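Local coordinates for AB hydrolase-1 domain-containing protein (Streptococcus mutans, PDB 4L9A) that is an alpha/beta hydrolase-fold protein that probably acts as a carboxylesterase, hydrolysing ester bonds, at residues A[51-55]-A[56-60]. Numbering follows the deposited sequence.
Sequences GFFST and ADNFA
The short helix 55-58, which follows strand 43-47 of the alpha/beta hydrolase core, is closed by two successive i to i+4 backbone hydrogen bonds, N58 N to S54 O and F59 N to T55 O, each 2.9 Å long, with N-H...O angles of 156° and 145°. S54 occupies the N-cap position without capping through its side chain: OG, turned anti to its own backbone N (chi1 -171°), is hydrogen-bonded to D76 OD2, and D76 OD1 accepts from T55 N, so one carboxylate holds both residues. The backbone N-H of S54 is linked to D57 by a water, which accepts from S54 N at 2.9 Å and donates to D57 OD2 at 2.8 Å. T55 and F59 run alongside each other, pointing the same way, with CG2 of T55 3.6 Å from CD2 of F59. The carbonyl O of T55 meets the same ring at its edge, in plane, 3.4 Å from CD2 of F59. Towards the preceding loop, CB of N58 packs 4.2 Å from CB of F53. S48 OG is shared by T55 OG1, which also bonds the carbonyl of I75, and by N58 ND2, while N58 OD1 engages H271 and W272. This water-bridged single helical turn, bonded to residues at the ends of strands 43-47 and 71-75, joins a loop and short helix to the central sheet of an alpha/beta hydrolase fold.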
ATOM      1  N   GLY A  51      -7.399   3.184  -4.765  1.00 35.49           N
ATOM      2  CA  GLY A  51      -8.645   2.529  -4.433  1.00 30.90           C
ATOM      3  C   GLY A  51      -9.306   3.299  -3.322  1.00 26.09           C
ATOM      4  O   GLY A  51      -8.743   4.272  -2.834  1.00 26.52           O
ATOM      5  N   PHE A  52     -10.496   2.857  -2.927  1.00 26.52           N
ATOM      6  CA  PHE A  52     -11.304   3.581  -1.954  1.00 26.79           C
ATOM      7  C   PHE A  52     -11.340   2.865  -0.618  1.00 27.72           C
ATOM      8  O   PHE A  52     -11.903   3.382   0.336  1.00 24.12           O
ATOM      9  CB  PHE A  52     -12.751   3.744  -2.446  1.00 22.55           C
ATOM     10  CG  PHE A  52     -12.894   4.597  -3.670  1.00 34.20           C
ATOM     11  CD1 PHE A  52     -11.860   5.423  -4.086  1.00 29.62           C
ATOM     12  CD2 PHE A  52     -14.076   4.577  -4.402  1.00 35.29           C
ATOM     13  CE1 PHE A  52     -11.994   6.200  -5.220  1.00 36.54           C
ATOM     14  CE2 PHE A  52     -14.223   5.359  -5.531  1.00 38.41           C
ATOM     15  CZ  PHE A  52     -13.181   6.169  -5.947  1.00 36.82           C
ATOM     16  N   PHE A  53     -10.772   1.665  -0.544  1.00 25.96           N
ATOM     17  CA  PHE A  53     -10.794   0.931   0.717  1.00 27.68           C
ATOM     18  C   PHE A  53      -9.975   1.645   1.801  1.00 23.47           C
ATOM     19  O   PHE A  53      -8.932   2.222   1.521  1.00 22.54           O
ATOM     20  CB  PHE A  53     -10.240  -0.479   0.542  1.00 26.50           C
ATOM     21  CG  PHE A  53     -10.897  -1.267  -0.556  1.00 29.08           C
ATOM     22  CD1 PHE A  53     -12.247  -1.559  -0.507  1.00 24.52           C
ATOM     23  CD2 PHE A  53     -10.150  -1.729  -1.630  1.00 29.93           C
ATOM     24  CE1 PHE A  53     -12.846  -2.295  -1.512  1.00 26.78           C
ATOM     25  CE2 PHE A  53     -10.746  -2.472  -2.652  1.00 30.25           C
ATOM     26  CZ  PHE A  53     -12.088  -2.754  -2.592  1.00 25.44           C
ATOM     27  N   SER A  54     -10.434   1.573   3.044  1.00 20.87           N
ATOM     28  CA  SER A  54      -9.635   2.087   4.158  1.00 20.51           C
ATOM     29  C   SER A  54      -8.523   1.083   4.421  1.00 23.27           C
ATOM     30  O   SER A  54      -8.704  -0.116   4.210  1.00 25.25           O
ATOM     31  CB  SER A  54     -10.494   2.287   5.420  1.00 18.73           C
ATOM     32  OG  SER A  54      -9.760   2.976   6.420  1.00 21.50           O
ATOM     33  N   THR A  55      -7.376   1.562   4.888  1.00 24.83           N
ATOM     34  CA  THR A  55      -6.154   0.752   4.838  1.00 25.59           C
ATOM     35  C   THR A  55      -6.157  -0.393   5.843  1.00 27.33           C
ATOM     36  O   THR A  55      -5.772  -1.517   5.509  1.00 22.40           O
ATOM     37  CB  THR A  55      -4.904   1.628   4.980  1.00 23.18           C
ATOM     38  OG1 THR A  55      -4.826   2.493   3.842  1.00 19.57           O
ATOM     39  CG2 THR A  55      -3.625   0.777   5.058  1.00 20.14           C
ATOM     40  N   ALA A  56      -6.621  -0.134   7.062  1.00 25.72           N
ATOM     41  CA  ALA A  56      -6.697  -1.200   8.049  1.00 28.22           C
ATOM     42  C   ALA A  56      -7.610  -2.345   7.578  1.00 28.08           C
ATOM     43  O   ALA A  56      -7.299  -3.521   7.794  1.00 26.86           O
ATOM     44  CB  ALA A  56      -7.167  -0.652   9.402  1.00 28.60           C
ATOM     45  N   ASP A  57      -8.735  -1.992   6.957  1.00 26.61           N
ATOM     46  CA  ASP A  57      -9.666  -2.978   6.407  1.00 26.45           C
ATOM     47  C   ASP A  57      -8.976  -3.741   5.274  1.00 27.59           C
ATOM     48  O   ASP A  57      -9.058  -4.977   5.169  1.00 25.71           O
ATOM     49  CB  ASP A  57     -10.893  -2.278   5.812  1.00 30.79           C
ATOM     50  CG  ASP A  57     -11.746  -1.566   6.857  1.00 31.71           C
ATOM     51  OD1 ASP A  57     -11.707  -1.976   8.029  1.00 24.57           O
ATOM     52  OD2 ASP A  57     -12.470  -0.602   6.499  1.00 27.62           O
ATOM     53  N   ASN A  58      -8.322  -2.973   4.409  1.00 24.09           N
ATOM     54  CA  ASN A  58      -7.638  -3.497   3.231  1.00 17.91           C
ATOM     55  C   ASN A  58      -6.619  -4.575   3.622  1.00 26.25           C
ATOM     56  O   ASN A  58      -6.521  -5.615   2.973  1.00 25.76           O
ATOM     57  CB  ASN A  58      -6.957  -2.319   2.500  1.00 17.80           C
ATOM     58  CG  ASN A  58      -6.427  -2.687   1.108  1.00 23.15           C
ATOM     59  OD1 ASN A  58      -6.848  -3.670   0.507  1.00 20.61           O
ATOM     60  ND2 ASN A  58      -5.506  -1.873   0.592  1.00 23.69           N
ATOM     61  N   PHE A  59      -5.900  -4.336   4.718  1.00 25.00           N
ATOM     62  CA  PHE A  59      -4.815  -5.208   5.153  1.00 22.93           C
ATOM     63  C   PHE A  59      -5.182  -6.100   6.341  1.00 28.02           C
ATOM     64  O   PHE A  59      -4.301  -6.629   7.018  1.00 31.99           O
ATOM     65  CB  PHE A  59      -3.582  -4.365   5.492  1.00 22.33           C
ATOM     66  CG  PHE A  59      -2.834  -3.873   4.280  1.00 23.02           C
ATOM     67  CD1 PHE A  59      -1.903  -4.695   3.645  1.00 24.22           C
ATOM     68  CD2 PHE A  59      -3.043  -2.594   3.786  1.00 24.71           C
ATOM     69  CE1 PHE A  59      -1.209  -4.249   2.515  1.00 20.63           C
ATOM     70  CE2 PHE A  59      -2.350  -2.136   2.658  1.00 26.45           C
ATOM     71  CZ  PHE A  59      -1.436  -2.966   2.026  1.00 24.41           C
ATOM     72  N   ALA A  60      -6.476  -6.280   6.581  1.00 25.69           N
ATOM     73  CA  ALA A  60      -6.939  -7.010   7.764  1.00 31.35           C
ATOM     74  C   ALA A  60      -6.320  -8.399   7.917  1.00 33.40           C
ATOM     75  O   ALA A  60      -5.947  -8.809   9.024  1.00 31.84           O
ATOM     76  CB  ALA A  60      -8.473  -7.102   7.769  1.00 31.40           C
TER
HETATM   77  O   HOH W   1     -12.670  -0.149   3.720  1.00 23.84           O